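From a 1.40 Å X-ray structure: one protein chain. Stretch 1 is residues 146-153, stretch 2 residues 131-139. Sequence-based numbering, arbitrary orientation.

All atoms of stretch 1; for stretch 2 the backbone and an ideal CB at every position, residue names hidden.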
# COMPACT_ATOMS: atom_id res chain seq x y z
N LYS A 146 -15.82 5.26 -3.18
CA LYS A 146 -14.35 5.36 -3.34
C LYS A 146 -13.78 3.97 -3.56
O LYS A 146 -12.65 3.85 -4.02
CB LYS A 146 -13.70 5.90 -2.07
CG LYS A 146 -14.09 7.29 -1.64
CD LYS A 146 -13.73 8.36 -2.59
CE LYS A 146 -14.11 9.70 -2.01
NZ LYS A 146 -13.78 10.80 -2.95
N CYS A 147 -14.49 2.95 -3.19
CA CYS A 147 -14.04 1.54 -3.22
C CYS A 147 -15.23 0.60 -3.14
O CYS A 147 -16.16 0.88 -2.40
CB CYS A 147 -13.09 1.26 -2.07
SG CYS A 147 -12.44 -0.43 -2.08
N GLY A 148 -15.23 -0.50 -3.86
CA GLY A 148 -16.37 -1.42 -3.83
C GLY A 148 -16.25 -2.39 -2.67
O GLY A 148 -15.13 -2.61 -2.17
N ASP A 149 -17.38 -2.91 -2.19
CA ASP A 149 -17.35 -3.90 -1.08
C ASP A 149 -16.97 -5.28 -1.63
O ASP A 149 -17.82 -5.98 -2.16
CB ASP A 149 -18.69 -3.95 -0.35
CG ASP A 149 -18.73 -4.92 0.81
OD1 ASP A 149 -17.77 -5.69 0.97
OD2 ASP A 149 -19.77 -4.94 1.52
N TYR A 150 -15.69 -5.61 -1.55
CA TYR A 150 -15.17 -6.90 -2.04
C TYR A 150 -14.90 -7.84 -0.88
O TYR A 150 -14.37 -8.90 -1.14
CB TYR A 150 -13.89 -6.63 -2.86
CG TYR A 150 -12.73 -6.04 -2.07
CD1 TYR A 150 -11.84 -6.86 -1.40
CD2 TYR A 150 -12.57 -4.67 -1.93
CE1 TYR A 150 -10.82 -6.33 -0.62
CE2 TYR A 150 -11.57 -4.12 -1.14
CZ TYR A 150 -10.70 -4.96 -0.48
OH TYR A 150 -9.71 -4.48 0.32
N PHE A 151 -15.35 -7.52 0.35
CA PHE A 151 -14.86 -8.34 1.49
C PHE A 151 -15.91 -8.62 2.57
O PHE A 151 -15.67 -9.54 3.37
CB PHE A 151 -13.62 -7.70 2.12
CG PHE A 151 -13.85 -6.27 2.56
CD1 PHE A 151 -13.57 -5.23 1.69
CD2 PHE A 151 -14.30 -5.97 3.83
CE1 PHE A 151 -13.76 -3.91 2.07
CE2 PHE A 151 -14.48 -4.65 4.21
CZ PHE A 151 -14.24 -3.62 3.33
N GLN A 152 -17.03 -7.90 2.63
CA GLN A 152 -18.00 -8.15 3.72
C GLN A 152 -18.91 -9.31 3.33
O GLN A 152 -19.37 -9.35 2.19
CB GLN A 152 -18.79 -6.87 3.99
CG GLN A 152 -17.93 -5.74 4.55
CD GLN A 152 -18.77 -4.60 5.05
OE1 GLN A 152 -18.89 -4.38 6.26
NE2 GLN A 152 -19.38 -3.87 4.13
N ASP A 153 -19.16 -10.23 4.25
CA ASP A 153 -19.99 -11.44 3.97
C ASP A 153 -21.07 -11.57 5.05
O ASP A 153 -21.34 -12.72 5.49
CB ASP A 153 -19.11 -12.69 3.85
CG ASP A 153 -18.58 -13.21 5.17
OD1 ASP A 153 -18.47 -12.42 6.13
OD2 ASP A 153 -18.29 -14.42 5.24
N UNK A 131 -1.51 -10.15 3.23
CA UNK A 131 -2.05 -8.93 3.91
C UNK A 131 -2.71 -8.07 2.86
O UNK A 131 -2.10 -7.85 1.81
CB UNK A 131 -0.96 -8.14 4.64
N UNK A 132 -3.82 -7.46 3.20
CA UNK A 132 -4.43 -6.31 2.51
C UNK A 132 -4.54 -5.16 3.49
O UNK A 132 -5.16 -5.32 4.54
CB UNK A 132 -5.80 -6.66 1.94
N UNK A 133 -3.96 -4.03 3.14
CA UNK A 133 -4.06 -2.74 3.85
C UNK A 133 -5.01 -1.87 3.06
O UNK A 133 -4.68 -1.47 1.92
CB UNK A 133 -2.70 -2.06 4.01
N UNK A 134 -6.13 -1.54 3.68
CA UNK A 134 -7.17 -0.71 3.06
C UNK A 134 -7.24 0.62 3.78
O UNK A 134 -7.58 0.63 4.98
CB UNK A 134 -8.53 -1.41 3.09
N UNK A 135 -7.01 1.75 3.10
CA UNK A 135 -6.84 3.08 3.73
C UNK A 135 -7.97 4.01 3.30
O UNK A 135 -7.76 5.21 3.26
CB UNK A 135 -5.49 3.69 3.36
N UNK A 136 -9.15 3.47 3.05
CA UNK A 136 -10.28 4.32 2.61
C UNK A 136 -11.58 3.74 3.20
O UNK A 136 -11.59 2.57 3.47
CB UNK A 136 -10.36 4.39 1.08
N UNK A 137 -12.56 4.61 3.24
CA UNK A 137 -13.97 4.21 3.36
C UNK A 137 -14.47 3.79 1.98
O UNK A 137 -13.88 4.20 0.97
CB UNK A 137 -14.83 5.34 3.93
N UNK A 138 -15.56 3.01 1.96
CA UNK A 138 -16.24 2.72 0.67
C UNK A 138 -16.78 4.02 0.06
O UNK A 138 -16.76 4.17 -1.15
CB UNK A 138 -17.38 1.72 0.87
N UNK A 139 -17.41 4.89 0.88
CA UNK A 139 -18.05 6.15 0.37
C UNK A 139 -17.61 7.32 1.23
O UNK A 139 -17.56 7.16 2.45
CB UNK A 139 -19.58 6.05 0.37

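Position 131 has extended angles (phi/psi -138/141) and nothing of stretch 1 lies within 5.5 Å of its ideal CB, so this contact sets no preference; the residue is Ile 131.

At position 132 CA-to-CB points toward stretch 1, and the ideal CB stands 4.8 Å from Tyr 150 OH, beside the outer end of that ring. Strand angles of -121/123 favour a beta-branched residue, though Leu or Met could also reach the ring. The residue is Ile 132: its CG2 comes 3.6 Å from Tyr 150 OH, while CD1 lies at the ring edge, 4.5 Å from Tyr 150 CE1.

Position 133 points away, as alternation along a strand requires, and its CB meets nothing of stretch 1. It is Val 133.

Position 134 turns back toward stretch 1, with its ideal CB 4.3 Å from Tyr 150 OH. Beyond lies a gap lined by Tyr 150, Phe 151 and Cys 147, suited to a long, flexible apolar chain; Leu would extend less far. Met 134 adopts the fully extended t, t, t rotamer, which carries SD to 3.5 Å from Phe 151 CE1 and CE to 3.9 Å from Cys 147 SG. SD sits 4.4 Å from the centroid of the Phe 151 ring atoms, an oblique sulfur-aromatic approach.

Position 135, with angles of -116/31, is out of reach; it is Leu 135.

Position 136 points toward stretch 1, its ideal CB 4.8 Å from Lys 146 CB and 5.2 Å from Cys 147 CB. Aliphatic surface on that side would suit Val, Thr or another small residue. Thr 136 places CG2 4.0 Å from Cys 147 CB and OG1 3.6 Å from Lys 146 CB; OG1 also donates a 2.7 Å hydrogen bond to the backbone O of position 137.

At position 137 CB points sideways into space free of stretch 1, which would accommodate a long polar chain among many others. Arg 137 leads its end away.

Position 138 is anchored through its backbone: its O accepts a very short 2.5 Å hydrogen bond from Lys 146 N and a longer one, 3.3 Å, from Cys 147 N. CA-to-CB points away overall, yet the ideal CB is 3.6 Å from Cys 147 O, and a branched aliphatic chain could fold back over stretch 1. Leu 138 does so in the m, t rotamer, with CD2 3.2 Å from Cys 147 O and 4.4 Å from Phe 151 CE1, and CD1 4.0 Å from Asp 149 CB.

Position 139 points away, leaving wide choice; it is Val 139.

Stretch 2 131-139: IIVMLTRLV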
# COMPACT_ATOMS: atom_id res chain seq x y z
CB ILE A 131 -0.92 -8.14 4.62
CG1 ILE A 131 -0.18 -8.98 5.66
CG2 ILE A 131 -1.45 -6.83 5.20
CD1 ILE A 131 -0.97 -9.39 6.83
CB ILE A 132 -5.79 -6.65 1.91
CG1 ILE A 132 -5.70 -7.79 0.91
CG2 ILE A 132 -6.42 -5.43 1.32
CD1 ILE A 132 -7.05 -8.42 0.56
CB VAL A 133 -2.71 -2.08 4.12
CG1 VAL A 133 -2.87 -0.76 4.82
CG2 VAL A 133 -1.77 -3.02 4.83
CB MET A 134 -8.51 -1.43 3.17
CG MET A 134 -9.64 -0.66 2.58
SD MET A 134 -11.12 -1.64 2.56
CE MET A 134 -12.20 -0.46 1.77
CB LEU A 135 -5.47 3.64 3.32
CG LEU A 135 -4.30 2.76 3.72
CD1 LEU A 135 -3.01 3.28 3.04
CD2 LEU A 135 -4.13 2.68 5.22
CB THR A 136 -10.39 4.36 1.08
OG1 THR A 136 -11.41 5.24 0.60
CG2 THR A 136 -10.58 3.00 0.47
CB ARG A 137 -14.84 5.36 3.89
CG ARG A 137 -14.44 5.83 5.28
CD ARG A 137 -15.38 6.96 5.71
NE ARG A 137 -15.06 7.45 7.03
CZ ARG A 137 -15.85 8.32 7.69
NH1 ARG A 137 -16.87 8.89 7.07
NH2 ARG A 137 -15.56 8.68 8.93
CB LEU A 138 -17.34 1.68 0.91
CG LEU A 138 -16.86 0.32 1.45
CD1 LEU A 138 -18.05 -0.59 1.76
CD2 LEU A 138 -15.90 -0.37 0.49
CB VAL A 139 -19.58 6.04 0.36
CG1 VAL A 139 -20.23 7.24 -0.32
CG2 VAL A 139 -20.04 4.73 -0.27
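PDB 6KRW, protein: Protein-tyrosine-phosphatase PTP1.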